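Side-chain contacts in probable conserved lipoprotein LpqI (Mycobacterium tuberculosis H37Rv, PDB 6GFV), which removes terminal beta-1,4-linked N-acetylglucosamine from peptidoglycan fragments, a step in the recycling of the mycobacterial cell wall: residues Ala23-Val28 / Val331-Met336; Ile48-Asp53 / Thr57-Ala62; Glu65-Gly70 / Leu75-Asp80; Ser87-Leu92 / Arg124-Thr129. One frame throughout, in Å; residues are numbered along the deposited sequence.

Interaction 1: residues Ala23-Val28 / Val331-Met336; sequences AQLLVV and VRVATM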
loop_
_atom_site.group_PDB
_atom_site.type_symbol
_atom_site.label_atom_id
_atom_site.label_comp_id
_atom_site.label_asym_id
_atom_site.label_seq_id
_atom_site.Cartn_x
_atom_site.Cartn_y
_atom_site.Cartn_z
ATOM N N ALA A 23 8.258 -9.553 11.027
ATOM C CA ALA A 23 8.540 -9.798 9.615
ATOM C C ALA A 23 7.265 -9.779 8.767
ATOM O O ALA A 23 7.297 -9.349 7.613
ATOM C CB ALA A 23 9.290 -11.116 9.439
ATOM N N GLN A 24 6.150 -10.209 9.346
ATOM C CA GLN A 24 4.859 -10.153 8.654
ATOM C C GLN A 24 4.455 -8.750 8.223
ATOM O O GLN A 24 3.605 -8.604 7.358
ATOM C CB GLN A 24 3.740 -10.716 9.527
ATOM C CG GLN A 24 3.674 -12.225 9.575
ATOM C CD GLN A 24 3.431 -12.816 8.207
ATOM O OE1 GLN A 24 2.470 -12.453 7.535
ATOM N NE2 GLN A 24 4.310 -13.725 7.780
ATOM N N LEU A 25 5.047 -7.730 8.832
ATOM C CA LEU A 25 4.616 -6.356 8.599
ATOM C C LEU A 25 5.465 -5.650 7.543
ATOM O O LEU A 25 5.290 -4.452 7.295
ATOM C CB LEU A 25 4.628 -5.565 9.910
ATOM C CG LEU A 25 3.868 -6.166 11.101
ATOM C CD1 LEU A 25 3.928 -5.245 12.311
ATOM C CD2 LEU A 25 2.420 -6.488 10.743
ATOM N N LEU A 26 6.360 -6.401 6.900
ATOM C CA LEU A 26 7.279 -5.836 5.928
ATOM C C LEU A 26 6.981 -6.308 4.505
ATOM O O LEU A 26 6.763 -7.495 4.275
ATOM C CB LEU A 26 8.724 -6.194 6.288
ATOM C CG LEU A 26 9.208 -6.067 7.731
ATOM C CD1 LEU A 26 10.628 -6.538 7.802
ATOM C CD2 LEU A 26 9.106 -4.643 8.250
ATOM N N VAL A 27 6.976 -5.374 3.559
ATOM C CA VAL A 27 6.819 -5.685 2.134
ATOM C C VAL A 27 7.959 -5.049 1.329
ATOM O O VAL A 27 8.115 -3.834 1.336
ATOM C CB VAL A 27 5.459 -5.191 1.586
ATOM C CG1 VAL A 27 5.418 -5.319 0.069
ATOM C CG2 VAL A 27 4.308 -5.970 2.215
ATOM N N VAL A 28 8.771 -5.868 0.660
ATOM C CA VAL A 28 9.975 -5.361 0.013
ATOM C C VAL A 28 10.103 -5.644 -1.487
ATOM O O VAL A 28 9.759 -6.722 -1.982
ATOM C CB VAL A 28 11.246 -5.900 0.705
ATOM C CG1 VAL A 28 11.347 -5.346 2.125
ATOM C CG2 VAL A 28 11.277 -7.415 0.708
ATOM N N VAL A 331 -2.922 -9.120 12.988
ATOM C CA VAL A 331 -4.290 -9.597 12.786
ATOM C C VAL A 331 -4.898 -8.976 11.536
ATOM O O VAL A 331 -5.596 -9.640 10.781
ATOM C CB VAL A 331 -5.190 -9.298 14.020
ATOM C CG1 VAL A 331 -6.649 -9.630 13.729
ATOM C CG2 VAL A 331 -4.692 -10.070 15.237
ATOM N N ARG A 332 -4.606 -7.704 11.310
ATOM C CA ARG A 332 -5.097 -7.017 10.126
ATOM C C ARG A 332 -4.512 -7.617 8.853
ATOM O O ARG A 332 -5.197 -7.738 7.844
ATOM C CB ARG A 332 -4.775 -5.521 10.202
ATOM C CG ARG A 332 -5.660 -4.764 11.146
ATOM C CD ARG A 332 -5.618 -3.286 10.867
ATOM N NE ARG A 332 -6.289 -2.527 11.916
ATOM C CZ ARG A 332 -5.658 -1.933 12.921
ATOM N NH1 ARG A 332 -4.345 -1.994 13.004
ATOM N NH2 ARG A 332 -6.340 -1.256 13.831
ATOM N N VAL A 333 -3.248 -8.017 8.901
ATOM C CA VAL A 333 -2.643 -8.524 7.686
ATOM C C VAL A 333 -3.124 -9.961 7.429
ATOM O O VAL A 333 -3.359 -10.332 6.285
ATOM C CB VAL A 333 -1.094 -8.408 7.720
ATOM C CG1 VAL A 333 -0.690 -6.964 7.969
ATOM C CG2 VAL A 333 -0.490 -9.284 8.758
ATOM N N ALA A 334 -3.355 -10.742 8.484
ATOM C CA ALA A 334 -3.936 -12.069 8.292
ATOM C C ALA A 334 -5.302 -11.974 7.606
ATOM O O ALA A 334 -5.601 -12.745 6.694
ATOM C CB ALA A 334 -4.055 -12.809 9.627
ATOM N N THR A 335 -6.114 -11.023 8.051
ATOM C CA THR A 335 -7.453 -10.800 7.526
ATOM C C THR A 335 -7.366 -10.405 6.061
ATOM O O THR A 335 -8.132 -10.876 5.235
ATOM C CB THR A 335 -8.217 -9.678 8.331
ATOM O OG1 THR A 335 -8.330 -10.039 9.708
ATOM C CG2 THR A 335 -9.596 -9.448 7.776
ATOM N N MET A 336 -6.411 -9.537 5.752
ATOM C CA MET A 336 -6.143 -9.121 4.379
ATOM C C MET A 336 -5.758 -10.314 3.499
ATOM O O MET A 336 -6.258 -10.456 2.393
ATOM C CB MET A 336 -5.030 -8.060 4.355
ATOM C CG MET A 336 -4.526 -7.670 2.971
ATOM S SD MET A 336 -3.127 -6.538 2.988
ATOM C CE MET A 336 -1.778 -7.686 3.251
#
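Val331 O, two residues before the valine that meets Leu25, is gripped by Thr335 in two ways. The backbone N of Thr335 makes the regular helical bond to it, and Thr335 OG1 reaches the same Val331 O at 3.0 Å from the opposite face of the carbonyl plane, with a C=O...OG1 angle of 145°. The doubly held carbonyl belongs to helix 323-337, the last helix of this TIM-barrel-type domain. The contact packs that helix against the turn leading into strand 26-29, the first strand of the barrel sheet, so elements from the two ends of the domain lie side by side.

Val333 makes the meeting, together with Leu25 and Gln24. Leu25 sits inside a type I turn that runs from Ala23 to Leu26, whose backbone bond runs from Leu26 N to Ala23 O at 3.2 Å. Leu25 CD2 lies 4.2 Å from Val333 CG1; the two side chains cross at about a right angle, and a single methyl of each makes the touch. With chi1 at -56°, Val333 sets CG1 opposite its own carbonyl carbon and beside its N, while CG2 takes the crowded position between them and faces the turn. The touch is light, burying about 101 Å² in all. Leu25 also leans on Ser329 and Val330 of the same helix, and Gln24 OE1 is hydrogen-bonded to NZ of Lys337, at the end of that helix. The second methyl of the valine, Val333 CG2, stands 4.4 Å from Gln24 O.

Interaction 2: residues Ile48-Asp53 / Thr57-Ala62; sequences ILIGSD and TIFDGA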
loop_
_atom_site.group_PDB
_atom_site.type_symbol
_atom_site.label_atom_id
_atom_site.label_comp_id
_atom_site.label_asym_id
_atom_site.label_seq_id
_atom_site.Cartn_x
_atom_site.Cartn_y
_atom_site.Cartn_z
ATOM N N ILE A 48 6.244 -9.292 -0.962
ATOM C CA ILE A 48 7.202 -8.670 -1.861
ATOM C C ILE A 48 6.538 -7.664 -2.782
ATOM O O ILE A 48 5.320 -7.688 -2.960
ATOM C CB ILE A 48 7.940 -9.725 -2.708
ATOM C CG1 ILE A 48 6.957 -10.485 -3.605
ATOM C CG2 ILE A 48 8.730 -10.657 -1.811
ATOM C CD1 ILE A 48 7.610 -11.552 -4.496
ATOM N N LEU A 49 7.353 -6.777 -3.344
ATOM C CA LEU A 49 6.922 -5.810 -4.322
ATOM C C LEU A 49 7.542 -6.124 -5.692
ATOM O O LEU A 49 8.742 -6.297 -5.807
ATOM C CB LEU A 49 7.293 -4.384 -3.878
ATOM C CG LEU A 49 7.175 -3.284 -4.930
ATOM C CD1 LEU A 49 5.714 -3.035 -5.292
ATOM C CD2 LEU A 49 7.851 -2.017 -4.463
ATOM N N ILE A 50 6.702 -6.214 -6.712
ATOM C CA ILE A 50 7.161 -6.230 -8.096
ATOM C C ILE A 50 7.412 -4.775 -8.493
ATOM O O ILE A 50 6.509 -4.083 -8.939
ATOM C CB ILE A 50 6.151 -6.894 -9.042
ATOM C CG1 ILE A 50 5.706 -8.259 -8.504
ATOM C CG2 ILE A 50 6.750 -7.053 -10.434
ATOM C CD1 ILE A 50 6.849 -9.230 -8.222
ATOM N N GLY A 51 8.640 -4.311 -8.278
ATOM C CA GLY A 51 8.973 -2.907 -8.447
ATOM C C GLY A 51 9.545 -2.597 -9.817
ATOM O O GLY A 51 9.616 -3.470 -10.667
ATOM N N SER A 52 9.966 -1.348 -10.015
ATOM C CA SER A 52 10.433 -0.876 -11.317
ATOM C C SER A 52 11.628 -1.642 -11.871
ATOM O O SER A 52 11.790 -1.731 -13.078
ATOM C CB SER A 52 10.795 0.611 -11.242
ATOM O OG SER A 52 9.632 1.418 -11.225
ATOM N N ASP A 53 12.478 -2.165 -10.998
ATOM C CA ASP A 53 13.659 -2.890 -11.463
ATOM C C ASP A 53 13.521 -4.406 -11.339
ATOM O O ASP A 53 14.502 -5.121 -11.500
ATOM C CB ASP A 53 14.897 -2.426 -10.706
ATOM C CG ASP A 53 15.243 -0.980 -10.995
ATOM O OD1 ASP A 53 15.486 -0.650 -12.175
ATOM O OD2 ASP A 53 15.260 -0.165 -10.048
ATOM N N THR A 57 10.630 -12.175 -15.437
ATOM C CA THR A 57 10.654 -13.628 -15.644
ATOM C C THR A 57 10.378 -14.358 -14.344
ATOM O O THR A 57 10.207 -15.563 -14.353
ATOM C CB THR A 57 11.995 -14.172 -16.215
ATOM O OG1 THR A 57 13.079 -13.855 -15.340
ATOM C CG2 THR A 57 12.271 -13.628 -17.613
ATOM N N ILE A 58 10.323 -13.626 -13.236
ATOM C CA ILE A 58 9.906 -14.201 -11.959
ATOM C C ILE A 58 8.527 -14.851 -12.080
ATOM O O ILE A 58 8.233 -15.790 -11.350
ATOM C CB ILE A 58 9.898 -13.126 -10.800
ATOM C CG1 ILE A 58 9.758 -13.783 -9.427
ATOM C CG2 ILE A 58 8.810 -12.085 -10.997
ATOM C CD1 ILE A 58 9.915 -12.818 -8.233
ATOM N N PHE A 59 7.699 -14.385 -13.019
ATOM C CA PHE A 59 6.353 -14.936 -13.175
ATOM C C PHE A 59 6.333 -16.284 -13.915
ATOM O O PHE A 59 5.309 -16.954 -13.956
ATOM C CB PHE A 59 5.435 -13.931 -13.889
ATOM C CG PHE A 59 5.067 -12.719 -13.039
ATOM C CD1 PHE A 59 4.409 -12.876 -11.828
ATOM C CD2 PHE A 59 5.382 -11.444 -13.457
ATOM C CE1 PHE A 59 4.077 -11.783 -11.043
ATOM C CE2 PHE A 59 5.057 -10.345 -12.683
ATOM C CZ PHE A 59 4.403 -10.514 -11.471
ATOM N N ASP A 60 7.471 -16.688 -14.472
ATOM C CA ASP A 60 7.505 -17.858 -15.349
ATOM C C ASP A 60 7.664 -19.218 -14.635
ATOM O O ASP A 60 8.065 -20.215 -15.242
ATOM C CB ASP A 60 8.630 -17.683 -16.382
ATOM C CG ASP A 60 8.433 -16.459 -17.269
ATOM O OD1 ASP A 60 7.276 -16.055 -17.494
ATOM O OD2 ASP A 60 9.439 -15.913 -17.763
ATOM N N GLY A 61 7.323 -19.279 -13.358
ATOM C CA GLY A 61 7.398 -20.532 -12.639
ATOM C C GLY A 61 8.043 -20.373 -11.290
ATOM O O GLY A 61 7.724 -21.111 -10.365
ATOM N N ALA A 62 8.944 -19.403 -11.170
ATOM C CA ALA A 62 9.622 -19.145 -9.906
ATOM C C ALA A 62 8.653 -18.755 -8.791
ATOM O O ALA A 62 8.785 -19.205 -7.661
ATOM C CB ALA A 62 10.659 -18.053 -10.070
#
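Two successive torsions near -60° put a bend in the Ile50 side chain: chi1 of -50° sets CG1 opposite the carbonyl carbon, and chi2 of -56° then bends CD1 round. Phe59, with CG likewise opposite its carbonyl carbon, sends its ring in from the other side. The two side chains come from opposite directions, and Phe59 CZ lies 3.9 Å from Ile50 CG1. The bent end of the isoleucine serves a different neighbour, with Ile50 CD1 lying 4.4 Å from Ile58 CG2.

That same methyl of Ile58 sits over the centre of the Phe59 ring, 4.2 Å above its plane, so Ile50 closes a small apolar corner of three groups rather than a single pair. The segment 48-53 turns at this point, for Ile50 is the centre of an inverse gamma turn, and Gly51 O just beyond it accepts from Arg88 NE, a residue that probably binds substrate, as in related enzymes. Within the barrel, Ile50 comes from strand 47-50 and also touches Val77 of the adjoining strand 76-83, Ile58 rests on Ala36 of helix 33-43, and Phe59 reaches Leu89 and Leu92 in the loop after strand 86-87.

Interaction 3: residues Glu65-Gly70 / Leu75-Asp80; sequences EIVAGG and LAVSVD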
loop_
_atom_site.group_PDB
_atom_site.type_symbol
_atom_site.label_atom_id
_atom_site.label_comp_id
_atom_site.label_asym_id
_atom_site.label_seq_id
_atom_site.Cartn_x
_atom_site.Cartn_y
_atom_site.Cartn_z
ATOM N N GLU A 65 6.500 -21.414 -6.576
ATOM C CA GLU A 65 7.262 -22.123 -5.550
ATOM C C GLU A 65 7.560 -21.236 -4.351
ATOM O O GLU A 65 7.514 -21.677 -3.207
ATOM C CB GLU A 65 8.581 -22.648 -6.110
ATOM C CG GLU A 65 9.407 -23.443 -5.108
ATOM C CD GLU A 65 9.044 -24.915 -5.083
ATOM O OE1 GLU A 65 8.216 -25.330 -5.912
ATOM O OE2 GLU A 65 9.586 -25.657 -4.241
ATOM N N ILE A 66 7.897 -19.985 -4.627
ATOM C CA ILE A 66 8.265 -19.035 -3.585
ATOM C C ILE A 66 7.071 -18.789 -2.682
ATOM O O ILE A 66 7.194 -18.784 -1.460
ATOM C CB ILE A 66 8.750 -17.707 -4.175
ATOM C CG1 ILE A 66 10.091 -17.906 -4.878
ATOM C CG2 ILE A 66 8.878 -16.659 -3.092
ATOM C CD1 ILE A 66 10.514 -16.740 -5.720
ATOM N N VAL A 67 5.912 -18.612 -3.299
ATOM C CA VAL A 67 4.682 -18.480 -2.548
ATOM C C VAL A 67 4.352 -19.774 -1.803
ATOM O O VAL A 67 3.960 -19.742 -0.643
ATOM C CB VAL A 67 3.514 -18.092 -3.461
ATOM C CG1 VAL A 67 2.201 -18.164 -2.701
ATOM C CG2 VAL A 67 3.735 -16.714 -4.034
ATOM N N ALA A 68 4.524 -20.913 -2.458
ATOM C CA ALA A 68 4.186 -22.199 -1.837
ATOM C C ALA A 68 4.981 -22.459 -0.557
ATOM O O ALA A 68 4.476 -23.080 0.376
ATOM C CB ALA A 68 4.398 -23.324 -2.818
ATOM N N GLY A 69 6.211 -21.964 -0.502
ATOM C CA GLY A 69 7.083 -22.221 0.627
ATOM C C GLY A 69 6.928 -21.319 1.837
ATOM O O GLY A 69 7.490 -21.611 2.880
ATOM N N GLY A 70 6.174 -20.231 1.714
ATOM C CA GLY A 70 6.031 -19.286 2.811
ATOM C C GLY A 70 4.904 -19.599 3.780
ATOM O O GLY A 70 3.982 -20.333 3.446
ATOM N N LEU A 75 1.926 -15.698 1.026
ATOM C CA LEU A 75 2.749 -14.528 0.747
ATOM C C LEU A 75 1.961 -13.444 0.007
ATOM O O LEU A 75 1.242 -13.755 -0.939
ATOM C CB LEU A 75 3.956 -14.944 -0.094
ATOM C CG LEU A 75 5.041 -13.901 -0.370
ATOM C CD1 LEU A 75 5.879 -13.634 0.877
ATOM C CD2 LEU A 75 5.916 -14.307 -1.541
ATOM N N ALA A 76 2.087 -12.181 0.422
ATOM C CA ALA A 76 1.486 -11.077 -0.340
ATOM C C ALA A 76 2.366 -10.694 -1.543
ATOM O O ALA A 76 3.577 -10.608 -1.413
ATOM C CB ALA A 76 1.258 -9.841 0.558
ATOM N N VAL A 77 1.754 -10.452 -2.700
ATOM C CA VAL A 77 2.498 -10.004 -3.881
ATOM C C VAL A 77 1.907 -8.719 -4.463
ATOM O O VAL A 77 0.793 -8.727 -4.979
ATOM C CB VAL A 77 2.526 -11.093 -4.984
ATOM C CG1 VAL A 77 3.414 -10.661 -6.153
ATOM C CG2 VAL A 77 2.972 -12.416 -4.408
ATOM N N SER A 78 2.664 -7.627 -4.395
ATOM C CA SER A 78 2.132 -6.312 -4.752
ATOM C C SER A 78 2.846 -5.659 -5.942
ATOM O O SER A 78 3.967 -6.027 -6.274
ATOM C CB SER A 78 2.222 -5.380 -3.551
ATOM O OG SER A 78 3.568 -5.110 -3.262
ATOM N N VAL A 79 2.198 -4.665 -6.547
ATOM C CA VAL A 79 2.682 -4.013 -7.768
ATOM C C VAL A 79 2.010 -2.647 -7.942
ATOM O O VAL A 79 0.892 -2.442 -7.470
ATOM C CB VAL A 79 2.403 -4.908 -9.012
ATOM C CG1 VAL A 79 0.913 -5.106 -9.196
ATOM C CG2 VAL A 79 3.064 -4.362 -10.303
ATOM N N ASP A 80 2.685 -1.731 -8.633
ATOM C CA ASP A 80 2.101 -0.461 -9.064
ATOM C C ASP A 80 1.423 -0.559 -10.420
ATOM O O ASP A 80 2.078 -0.410 -11.444
ATOM C CB ASP A 80 3.174 0.629 -9.150
ATOM C CG ASP A 80 3.658 1.097 -7.789
ATOM O OD1 ASP A 80 2.847 1.182 -6.853
ATOM O OD2 ASP A 80 4.863 1.370 -7.656
#
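A beta-alpha-beta unit of the barrel, strand 47-50, helix 62-69 and strand 76-83, is closed here as Ile66 and Val67 near the end of its helix meet Leu75 and Val77 around the start of its second strand. Leu75 does most of the work. Its CG is turned opposite the backbone N (chi1 -173°), which carries CD2 into the notch between two successive helix residues. There Leu75 CD2 touches Ile66 CG2 at 4.1 Å and, at about a right angle to that approach, Val67 CG2 at the same 4.1 Å.

Val67 uses the one methyl twice, since Val67 CG2 also lies 4.4 Å from Val77 CG2. One methyl of the helix thus touches both Leu75, just before the strand, and Val77 within it. The backbones are close as well, with Val67 CA and Leu75 CA 5.5 Å apart where the short connection turns the chain back. The far end of the strand segment carries Asp80, a likely substrate ligand judging from relatives of the enzyme. Around the joint, helix 33-43 packs on Ile66 and Leu75 through Val40, Ala76 pairs through its backbone with Ile48 of strand 47-50, and Val77 lies against Ile128 in the loop before strand 130-131.

Interaction 4: residues Ser87-Leu92 / Arg124-Thr129; sequences SRLRSL and RKLGIT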
loop_
_atom_site.group_PDB
_atom_site.type_symbol
_atom_site.label_atom_id
_atom_site.label_comp_id
_atom_site.label_asym_id
_atom_site.label_seq_id
_atom_site.Cartn_x
_atom_site.Cartn_y
_atom_site.Cartn_z
ATOM N N SER A 87 2.471 1.745 -15.179
ATOM C CA SER A 87 1.926 0.432 -15.491
ATOM C C SER A 87 3.032 -0.606 -15.613
ATOM O O SER A 87 3.456 -0.935 -16.704
ATOM C CB SER A 87 1.091 0.510 -16.768
ATOM O OG SER A 87 0.826 -0.771 -17.300
ATOM N N ARG A 88 3.499 -1.108 -14.471
ATOM C CA ARG A 88 4.615 -2.061 -14.425
ATOM C C ARG A 88 4.435 -3.300 -15.314
ATOM O O ARG A 88 5.392 -3.789 -15.911
ATOM C CB ARG A 88 4.861 -2.519 -12.988
ATOM C CG ARG A 88 6.093 -3.392 -12.838
ATOM C CD ARG A 88 7.334 -2.592 -13.181
ATOM N NE ARG A 88 8.554 -3.379 -13.342
ATOM C CZ ARG A 88 9.006 -3.818 -14.514
ATOM N NH1 ARG A 88 8.323 -3.575 -15.626
ATOM N NH2 ARG A 88 10.137 -4.507 -14.570
ATOM N N LEU A 89 3.206 -3.790 -15.418
ATOM C CA LEU A 89 2.938 -5.052 -16.100
ATOM C C LEU A 89 2.384 -4.859 -17.508
ATOM O O LEU A 89 1.741 -5.752 -18.059
ATOM C CB LEU A 89 1.964 -5.897 -15.273
ATOM C CG LEU A 89 2.381 -6.238 -13.837
ATOM C CD1 LEU A 89 1.319 -7.099 -13.132
ATOM C CD2 LEU A 89 3.746 -6.927 -13.811
ATOM N N ARG A 90 2.621 -3.686 -18.084
ATOM C CA ARG A 90 2.120 -3.383 -19.427
ATOM C C ARG A 90 2.493 -4.460 -20.461
ATOM O O ARG A 90 1.720 -4.755 -21.366
ATOM C CB ARG A 90 2.628 -2.010 -19.882
ATOM C CG ARG A 90 4.134 -1.850 -19.888
ATOM C CD ARG A 90 4.531 -0.416 -20.218
ATOM N NE ARG A 90 5.976 -0.238 -20.261
ATOM C CZ ARG A 90 6.759 -0.153 -19.188
ATOM N NH1 ARG A 90 6.245 -0.232 -17.964
ATOM N NH2 ARG A 90 8.067 0.006 -19.337
ATOM N N SER A 91 3.666 -5.056 -20.308
ATOM C CA SER A 91 4.141 -6.038 -21.282
ATOM C C SER A 91 3.341 -7.336 -21.215
ATOM O O SER A 91 3.379 -8.141 -22.141
ATOM C CB SER A 91 5.619 -6.339 -21.056
ATOM O OG SER A 91 5.792 -7.150 -19.906
ATOM N N LEU A 92 2.613 -7.529 -20.119
ATOM C CA LEU A 92 1.970 -8.808 -19.841
ATOM C C LEU A 92 0.452 -8.794 -19.816
ATOM O O LEU A 92 -0.161 -9.826 -20.045
ATOM C CB LEU A 92 2.441 -9.359 -18.492
ATOM C CG LEU A 92 3.927 -9.612 -18.276
ATOM C CD1 LEU A 92 4.123 -10.281 -16.930
ATOM C CD2 LEU A 92 4.506 -10.451 -19.392
ATOM N N ARG A 124 -4.298 -11.444 -11.372
ATOM C CA ARG A 124 -4.485 -12.536 -10.420
ATOM C C ARG A 124 -3.961 -13.890 -10.958
ATOM O O ARG A 124 -3.436 -14.706 -10.200
ATOM C CB ARG A 124 -5.952 -12.669 -10.034
ATOM C CG ARG A 124 -6.199 -13.773 -9.011
ATOM C CD ARG A 124 -7.647 -13.874 -8.596
ATOM N NE ARG A 124 -8.408 -14.841 -9.384
ATOM C CZ ARG A 124 -9.278 -14.529 -10.343
ATOM N NH1 ARG A 124 -9.508 -13.263 -10.667
ATOM N NH2 ARG A 124 -9.918 -15.493 -10.990
ATOM N N LYS A 125 -4.089 -14.122 -12.258
ATOM C CA LYS A 125 -3.514 -15.329 -12.859
ATOM C C LYS A 125 -1.980 -15.366 -12.751
ATOM O O LYS A 125 -1.391 -16.440 -12.618
ATOM C CB LYS A 125 -3.936 -15.453 -14.325
ATOM C CG LYS A 125 -5.408 -15.742 -14.529
ATOM C CD LYS A 125 -5.806 -15.576 -15.988
ATOM C CE LYS A 125 -7.259 -15.147 -16.129
ATOM N NZ LYS A 125 -7.444 -14.196 -17.269
ATOM N N LEU A 126 -1.341 -14.202 -12.820
ATOM C CA LEU A 126 0.111 -14.132 -12.695
ATOM C C LEU A 126 0.588 -14.379 -11.271
ATOM O O LEU A 126 1.717 -14.804 -11.067
ATOM C CB LEU A 126 0.640 -12.784 -13.178
ATOM C CG LEU A 126 0.517 -12.462 -14.668
ATOM C CD1 LEU A 126 0.826 -11.005 -14.928
ATOM C CD2 LEU A 126 1.421 -13.362 -15.486
ATOM N N GLY A 127 -0.274 -14.120 -10.286
ATOM C CA GLY A 127 0.104 -14.278 -8.895
ATOM C C GLY A 127 0.004 -13.010 -8.039
ATOM O O GLY A 127 0.341 -13.037 -6.859
ATOM N N ILE A 128 -0.431 -11.906 -8.641
ATOM C CA ILE A 128 -0.617 -10.634 -7.936
ATOM C C ILE A 128 -1.762 -10.755 -6.927
ATOM O O ILE A 128 -2.835 -11.236 -7.277
ATOM C CB ILE A 128 -0.940 -9.472 -8.911
ATOM C CG1 ILE A 128 0.210 -9.230 -9.887
ATOM C CG2 ILE A 128 -1.254 -8.166 -8.148
ATOM C CD1 ILE A 128 1.562 -9.027 -9.203
ATOM N N THR A 129 -1.536 -10.309 -5.693
ATOM C CA THR A 129 -2.621 -10.228 -4.703
ATOM C C THR A 129 -3.024 -8.792 -4.333
ATOM O O THR A 129 -4.138 -8.572 -3.846
ATOM C CB THR A 129 -2.268 -10.967 -3.396
ATOM O OG1 THR A 129 -1.186 -10.310 -2.726
ATOM C CG2 THR A 129 -1.912 -12.445 -3.668
#
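Leu126, at the C-terminal end of helix 109-126, pushes a single methyl at the hollow between Leu89 and Leu92. Its CD1 lies 3.9 Å from Leu92 CD1 and 4.3 Å from Leu89 CD1, the two approaches making nearly a right angle, so the bump enters the corner rather than sitting on one side. Leu89 answers in kind: its CD1 faces a second hollow, lined by Leu126 CD1 and by Ile128 CG1 at 4.0 Å. Leu89 and Ile128 reach toward each other tip to tip, with Leu89 CG and Ile128 CG1 each turned opposite the carbonyl carbon (chi1 -57° and -62°).

Both backbones bend at the contact. Gly127 is the C-prime residue of a Schellman motif, its positive phi turning the chain so that Leu126 and Ile128 point to the same neighbour. On the other segment a type I turn runs from Ser87 to Arg90, and Ser87 O accepts from Arg90 N and, at 3.1 Å on the opposite face, from Arg90 NH1, which lies above the carbonyl plane. The turn carries Arg88, expected from homologous enzymes to bind substrate. Since only methyl and methylene groups touch across the contact, it depends on fit rather than on directional bonds, while polar bonds within the turn, and from it to Glu81, probably help hold its shape.

Along the chain, interactions 2, 3 and 4 follow one another, and all three are nested inside the long loop that interaction 1 closes. Interactions 1, 2 and 3 reach one sheet of the TIM-barrel domain, in which parallel strands 26-29, 47-50 and 76-83 lie in that order, joined by backbone bonds such as Val28 O to Leu49 N; interaction 4 touches interactions 2 and 3 beside it. Interaction 2 has its centre 9 Å from the centres of both interactions 3 and 4, whereas interaction 1 is farthest from interaction 4, about 21 Å between centres. Interaction 1 thus joins the two ends of the domain, while interactions 2 to 4 cluster toward Asp80 and Arg88, which probably bind substrate.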